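Local coordinates for protein Bd3459 (Bdellovibrio bacteriovorus HD100, PDB 5CED) that probably acts as a serine-type D-Ala-D-Ala carboxypeptidase of the S13 family and is held here as its penicillin G acyl-enzyme, at residues 69-74 and 366-371; 341-346 and 356-361. The protein carries 1 engineered substitution. All coordinates share one frame; numbering follows the deposited sequence.

Contact 1 of 2, residues 69-74 and 366-371. With PNM (open form - penicillin g), chain C.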
loop_
_atom_site.group_PDB
_atom_site.type_symbol
_atom_site.label_atom_id
_atom_site.label_comp_id
_atom_site.label_asym_id
_atom_site.label_seq_id
_atom_site.Cartn_x
_atom_site.Cartn_y
_atom_site.Cartn_z
ATOM N N ALA A 69 -3.498 -12.385 0.300
ATOM C CA ALA A 69 -3.884 -11.026 0.627
ATOM C C ALA A 69 -3.590 -10.080 -0.569
ATOM O O ALA A 69 -3.732 -10.495 -1.756
ATOM C CB ALA A 69 -3.140 -10.559 1.914
ATOM N N SER A 70 -3.028 -8.924 -0.428
ATOM C CA SER A 70 -3.020 -7.889 -1.404
ATOM C C SER A 70 -1.863 -8.019 -2.428
ATOM O O SER A 70 -1.929 -7.308 -3.445
ATOM C CB SER A 70 -2.834 -6.490 -0.826
ATOM O OG SER A 70 -4.076 -6.126 -0.248
ATOM N N ILE A 71 -1.167 -9.165 -2.375
ATOM C CA ILE A 71 -0.252 -9.454 -3.521
ATOM C C ILE A 71 -1.075 -9.958 -4.685
ATOM O O ILE A 71 -0.592 -9.981 -5.805
ATOM C CB ILE A 71 0.948 -10.361 -3.177
ATOM C CG1 ILE A 71 0.520 -11.790 -2.813
ATOM C CG2 ILE A 71 1.817 -9.700 -2.090
ATOM C CD1 ILE A 71 1.678 -12.746 -2.611
ATOM N N SER A 72 -2.320 -10.320 -4.414
ATOM C CA SER A 72 -3.302 -10.560 -5.428
ATOM C C SER A 72 -3.363 -9.422 -6.432
ATOM O O SER A 72 -3.687 -9.660 -7.611
ATOM C CB SER A 72 -4.681 -10.708 -4.812
ATOM O OG SER A 72 -4.794 -11.850 -4.014
ATOM N N LYS A 73 -3.127 -8.192 -5.954
ATOM C CA LYS A 73 -3.161 -7.033 -6.830
ATOM C C LYS A 73 -2.115 -7.093 -7.950
ATOM O O LYS A 73 -2.331 -6.504 -9.011
ATOM C CB LYS A 73 -3.090 -5.736 -6.045
ATOM C CG LYS A 73 -4.281 -5.546 -5.115
ATOM C CD LYS A 73 -4.148 -4.362 -4.173
ATOM C CE LYS A 73 -5.354 -4.375 -3.223
ATOM N NZ LYS A 73 -5.438 -3.177 -2.366
ATOM N N VAL A 74 -1.015 -7.799 -7.717
ATOM C CA VAL A 74 0.015 -8.005 -8.720
ATOM C C VAL A 74 -0.449 -8.971 -9.801
ATOM O O VAL A 74 -0.114 -8.815 -10.971
ATOM C CB VAL A 74 1.363 -8.519 -8.110
ATOM C CG1 VAL A 74 2.415 -8.660 -9.213
ATOM C CG2 VAL A 74 1.912 -7.575 -7.046
ATOM N N THR A 366 2.230 -11.216 3.601
ATOM C CA THR A 366 2.871 -11.649 2.366
ATOM C C THR A 366 3.703 -10.533 1.739
ATOM O O THR A 366 3.472 -9.334 1.984
ATOM C CB THR A 366 1.810 -12.177 1.361
ATOM O OG1 THR A 366 0.908 -11.125 0.995
ATOM C CG2 THR A 366 1.026 -13.357 1.942
ATOM N N LEU A 367 4.658 -10.920 0.903
ATOM C CA LEU A 367 5.433 -9.963 0.089
ATOM C C LEU A 367 5.937 -10.670 -1.192
ATOM O O LEU A 367 6.274 -11.841 -1.154
ATOM C CB LEU A 367 6.622 -9.470 0.875
ATOM C CG LEU A 367 7.365 -8.271 0.280
ATOM C CD1 LEU A 367 6.582 -6.958 0.528
ATOM C CD2 LEU A 367 8.730 -8.171 0.913
ATOM N N MET A 368 5.951 -9.960 -2.315
ATOM C CA MET A 368 6.501 -10.489 -3.545
ATOM C C MET A 368 7.053 -9.358 -4.368
ATOM O O MET A 368 6.551 -8.242 -4.319
ATOM C CB MET A 368 5.465 -11.316 -4.344
ATOM C CG MET A 368 4.361 -10.523 -5.058
ATOM S SD MET A 368 3.072 -11.479 -5.896
ATOM C CE MET A 368 3.845 -11.899 -7.446
ATOM N N GLY A 369 8.028 -9.690 -5.217
ATOM C CA GLY A 369 8.579 -8.717 -6.117
ATOM C C GLY A 369 9.945 -9.143 -6.591
ATOM O O GLY A 369 10.205 -10.340 -6.741
ATOM N N SER A 370 10.799 -8.159 -6.853
ATOM C CA SER A 370 12.147 -8.424 -7.306
ATOM C C SER A 370 13.149 -7.716 -6.406
ATOM O O SER A 370 12.875 -6.612 -5.851
ATOM C CB SER A 370 12.326 -7.970 -8.765
ATOM O OG SER A 370 12.265 -6.568 -8.858
ATOM N N VAL A 371 14.312 -8.348 -6.290
ATOM C CA VAL A 371 15.475 -7.726 -5.679
ATOM C C VAL A 371 16.568 -7.629 -6.712
ATOM O O VAL A 371 16.781 -8.564 -7.507
ATOM C CB VAL A 371 15.995 -8.447 -4.432
ATOM C CG1 VAL A 371 14.975 -8.431 -3.325
ATOM C CG2 VAL A 371 16.440 -9.892 -4.698
HETATM O O8 PNM C . -3.470 -7.170 1.719
HETATM C C7 PNM C . -4.146 -6.330 1.165
HETATM N N4 PNM C . -3.118 -4.132 1.695
HETATM C C3 PNM C . -2.285 -4.301 3.257
HETATM C C11 PNM C . -0.874 -4.415 2.992
HETATM O O13 PNM C . -0.367 -3.969 1.868
HETATM O O12 PNM C . -0.158 -4.951 3.883
HETATM C C2 PNM C . -2.846 -3.220 3.987
HETATM C C10 PNM C . -2.792 -3.569 5.483
HETATM C C9 PNM C . -2.039 -1.914 3.800
HETATM S S1 PNM C . -4.538 -3.048 3.420
HETATM C C5 PNM C . -4.471 -3.959 1.943
HETATM C C6 PNM C . -4.806 -5.460 2.156
HETATM N N14 PNM C . -5.596 -5.995 3.160
HETATM C C15 PNM C . -6.807 -5.631 3.720
HETATM O O16 PNM C . -7.462 -4.749 3.269
HETATM C C17 PNM C . -7.186 -6.532 4.926
HETATM C C18 PNM C . -7.438 -5.645 6.137
HETATM C C19 PNM C . -8.532 -5.957 6.953
HETATM C C20 PNM C . -8.810 -5.136 8.063
HETATM C C21 PNM C . -8.012 -4.039 8.337
HETATM C C22 PNM C . -6.900 -3.749 7.509
HETATM C C23 PNM C . -6.629 -4.567 6.419
#
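Ile71 and Met368 cross each other obliquely. The branch point of the isoleucine sits against the sulfur, Ile71 CB lying 3.6 Å from Met368 SD, and Ile71 CD1 reaches along the same thioether to 3.8 Å from SD. The methionine starts with CG tucked between its own backbone N and carbonyl carbon (chi1 73°), runs out straight, and then bends at chi3 (-82°). That bend carries the terminal methyl toward the helix, where Met368 CE rests 4.0 Å from Val74 CG1, the two side chains passing in opposite senses. On the other flank of Ile71, its CG2 branch packs 3.5 Å from Thr366 OG1. That hydroxyl is hydrogen-bonded to Leu68 O, so its polarity is answered just before the helix even as an apolar branch covers it. Met310 of helix 307-322 touches both Ile71 and Met368 and adds to the apolar layer.

Ser70-Ile71-Ser72-Lys73 is the SxxK motif of the penicillin-recognising serine hydrolases, running from a 3-10 turn into helix 72-84 against the central antiparallel sheet. While Ile71 faces the strand, Ser70 turns to the pocket: its OG is joined covalently to C7 of the opened penicillin at 1.4 Å. Ser70 N makes a weak hydrogen bond to the acyl carbonyl oxygen O8 (2.8 Å, only 116° at the hydrogen), and penicillin N4 donates to Ser70 OG. The turn itself is gripped at Ala69 O, which accepts from Ser72 N and, nearly in line with its C=O, from Ser72 OG at 2.8 Å. Lys73 NZ is bound by Ser251 OG and Asn252 O, tying the motif's lysine to the chain at 251-252.

Contact 2 of 2, residues 341-346 and 356-361. With PNM (open form - penicillin g), chain C.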
loop_
_atom_site.group_PDB
_atom_site.type_symbol
_atom_site.label_atom_id
_atom_site.label_comp_id
_atom_site.label_asym_id
_atom_site.label_seq_id
_atom_site.Cartn_x
_atom_site.Cartn_y
_atom_site.Cartn_z
ATOM N N SER A 341 3.766 4.559 -0.212
ATOM C CA SER A 341 3.510 3.159 -0.490
ATOM C C SER A 341 3.736 2.426 0.820
ATOM O O SER A 341 4.387 2.953 1.730
ATOM C CB SER A 341 4.447 2.623 -1.587
ATOM O OG SER A 341 5.727 2.252 -1.074
ATOM N N THR A 342 3.263 1.204 0.874
ATOM C CA THR A 342 3.482 0.346 2.055
ATOM C C THR A 342 4.979 -0.001 2.287
ATOM O O THR A 342 5.296 -0.497 3.340
ATOM C CB THR A 342 2.696 -0.962 1.971
ATOM O OG1 THR A 342 3.107 -1.730 0.851
ATOM C CG2 THR A 342 1.196 -0.696 1.847
ATOM N N VAL A 343 5.865 0.202 1.300
ATOM C CA VAL A 343 7.279 -0.139 1.430
ATOM C C VAL A 343 8.165 1.105 1.530
ATOM O O VAL A 343 9.390 1.009 1.410
ATOM C CB VAL A 343 7.780 -1.076 0.310
ATOM C CG1 VAL A 343 7.049 -2.429 0.362
ATOM C CG2 VAL A 343 7.645 -0.445 -1.067
ATOM N N GLY A 344 7.546 2.260 1.791
ATOM C CA GLY A 344 8.229 3.549 1.877
ATOM C C GLY A 344 9.267 3.630 2.971
ATOM O O GLY A 344 10.227 4.387 2.860
ATOM N N SER A 345 9.083 2.850 4.026
ATOM C CA SER A 345 10.059 2.814 5.090
ATOM C C SER A 345 10.795 1.499 5.184
ATOM O O SER A 345 11.410 1.246 6.212
ATOM C CB SER A 345 9.386 3.131 6.427
ATOM O OG SER A 345 9.029 4.478 6.437
ATOM N N TYR A 346 10.786 0.669 4.148
ATOM C CA TYR A 346 11.607 -0.522 4.193
ATOM C C TYR A 346 13.107 -0.050 4.195
ATOM O O TYR A 346 13.494 0.765 3.344
ATOM C CB TYR A 346 11.255 -1.449 3.060
ATOM C CG TYR A 346 10.045 -2.320 3.323
ATOM C CD1 TYR A 346 8.942 -1.876 4.094
ATOM C CD2 TYR A 346 10.012 -3.610 2.838
ATOM C CE1 TYR A 346 7.852 -2.720 4.316
ATOM C CE2 TYR A 346 8.950 -4.452 3.071
ATOM C CZ TYR A 346 7.885 -3.997 3.815
ATOM O OH TYR A 346 6.881 -4.880 4.016
ATOM N N ALA A 356 8.379 -4.228 -4.757
ATOM C CA ALA A 356 7.567 -5.202 -4.096
ATOM C C ALA A 356 6.180 -4.736 -3.714
ATOM O O ALA A 356 5.927 -3.544 -3.626
ATOM C CB ALA A 356 8.298 -5.758 -2.880
ATOM N N LYS A 357 5.289 -5.724 -3.538
ATOM C CA LYS A 357 3.930 -5.541 -3.073
ATOM C C LYS A 357 3.736 -6.308 -1.780
ATOM O O LYS A 357 4.135 -7.439 -1.681
ATOM C CB LYS A 357 2.922 -6.052 -4.122
ATOM C CG LYS A 357 1.451 -5.918 -3.686
ATOM C CD LYS A 357 0.926 -4.487 -3.877
ATOM C CE LYS A 357 -0.318 -4.227 -3.034
ATOM N NZ LYS A 357 0.068 -3.946 -1.612
ATOM N N THR A 358 3.057 -5.704 -0.818
ATOM C CA THR A 358 2.781 -6.303 0.503
ATOM C C THR A 358 1.361 -6.832 0.520
ATOM O O THR A 358 0.523 -6.401 -0.261
ATOM C CB THR A 358 2.841 -5.218 1.608
ATOM O OG1 THR A 358 2.090 -4.059 1.178
ATOM C CG2 THR A 358 4.323 -4.779 1.914
ATOM N N GLY A 359 1.081 -7.707 1.473
ATOM C CA GLY A 359 -0.258 -8.116 1.787
ATOM C C GLY A 359 -0.436 -8.436 3.262
ATOM O O GLY A 359 0.457 -8.927 3.885
ATOM N N SER A 360 -1.625 -8.170 3.787
ATOM C CA SER A 360 -1.988 -8.500 5.163
ATOM C C SER A 360 -3.429 -8.914 5.171
ATOM O O SER A 360 -4.272 -8.172 4.740
ATOM C CB SER A 360 -1.846 -7.288 6.068
ATOM O OG SER A 360 -0.565 -6.663 5.923
ATOM N N VAL A 361 -3.713 -10.106 5.693
ATOM C CA VAL A 361 -5.080 -10.491 6.090
ATOM C C VAL A 361 -4.998 -11.327 7.386
ATOM O O VAL A 361 -3.895 -11.625 7.880
ATOM C CB VAL A 361 -5.841 -11.294 5.014
ATOM C CG1 VAL A 361 -6.188 -10.430 3.826
ATOM C CG2 VAL A 361 -5.106 -12.586 4.624
HETATM O O8 PNM C . -3.470 -7.170 1.719
HETATM C C7 PNM C . -4.146 -6.330 1.165
HETATM N N4 PNM C . -3.118 -4.132 1.695
HETATM C C3 PNM C . -2.285 -4.301 3.257
HETATM C C11 PNM C . -0.874 -4.415 2.992
HETATM O O13 PNM C . -0.367 -3.969 1.868
HETATM O O12 PNM C . -0.158 -4.951 3.883
HETATM C C2 PNM C . -2.846 -3.220 3.987
HETATM C C10 PNM C . -2.792 -3.569 5.483
HETATM C C9 PNM C . -2.039 -1.914 3.800
HETATM S S1 PNM C . -4.538 -3.048 3.420
HETATM C C5 PNM C . -4.471 -3.959 1.943
HETATM C C6 PNM C . -4.806 -5.460 2.156
HETATM N N14 PNM C . -5.596 -5.995 3.160
HETATM C C15 PNM C . -6.807 -5.631 3.720
HETATM O O16 PNM C . -7.462 -4.749 3.269
HETATM C C17 PNM C . -7.186 -6.532 4.926
HETATM C C18 PNM C . -7.438 -5.645 6.137
HETATM C C19 PNM C . -8.532 -5.957 6.953
HETATM C C20 PNM C . -8.810 -5.136 8.063
HETATM C C21 PNM C . -8.012 -4.039 8.337
HETATM C C22 PNM C . -6.900 -3.749 7.509
HETATM C C23 PNM C . -6.629 -4.567 6.419
HETATM O O HOH W 1 2.418 -2.348 -1.701
#
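Thr358 faces Thr342 across the pocket rim. From the strand outward, its CB lies 3.6 Å from Thr342 OG1 and a similar distance from penicillin O13. There the chain divides. OG1, placed between the backbone N and the carbonyl carbon (chi1 47°), donates a hydrogen bond to carboxylate oxygen O13 of the penicillin at 2.6 Å. The same Thr358 OG1 is 2.6 Å from Thr342 OG1. The other branch, CG2, turns away from the ligand, 3.3 Å from Tyr346 OH and 3.9 Å from Val343 CG1. That valine methyl also sits over the centre of the Tyr346 ring, 3.8 Å above its plane, so valine, tyrosine and the threonine methyl form one small cluster.

Lys357-Thr358-Gly359 matches the KTG motif of penicillin-binding proteins and serine beta-lactamases. The lysine leaves the strand on the other side, then bends at chi2 and chi4 so that NZ returns to donate to Thr358 O (2.8 Å) and to water 1, which also bonds Thr342 OG1. Ser360 completes the grip: OG donates to penicillin O12, backbone N to the acyl carbonyl oxygen O8 at 2.9 Å in a fairly straight bond (165°), as one arm of an oxyanion hole, and Ser360 O accepts from the ligand amide N14.

Leu367 of strand 364-373 packs beside Ala356, Thr358 and Tyr346 on the loop-facing side, while Lys357 on the other face lies against helix 72-84. The turns at 341-346 lie in the loop that leads from strand 333-334 into strand 354-361, and at their far end Tyr346 packs on Asp107 of the neighbouring Bd3460 chain.

Strands 354-361 and 364-373, consecutive in the chain and antiparallel neighbours in the sheet, bring the two contacts together: probable backbone bonds run from Thr366 N to Gly359 O and from Lys357 N to Met368 O. Contact 1 is wholly buried and mostly hydrocarbon and sulfur, where residues 69-74, leading into helix 72-84, pack on the sheet. Contact 2 is also largely buried but more polar, built on hydroxyls, a lysine and a water, with Thr342 partly exposed and its loop reaching the Bd3460 chain. Both touch the penicillin from different parts of the fold: contact 1 supplies the acylated serine, contact 2 the carboxylate partners.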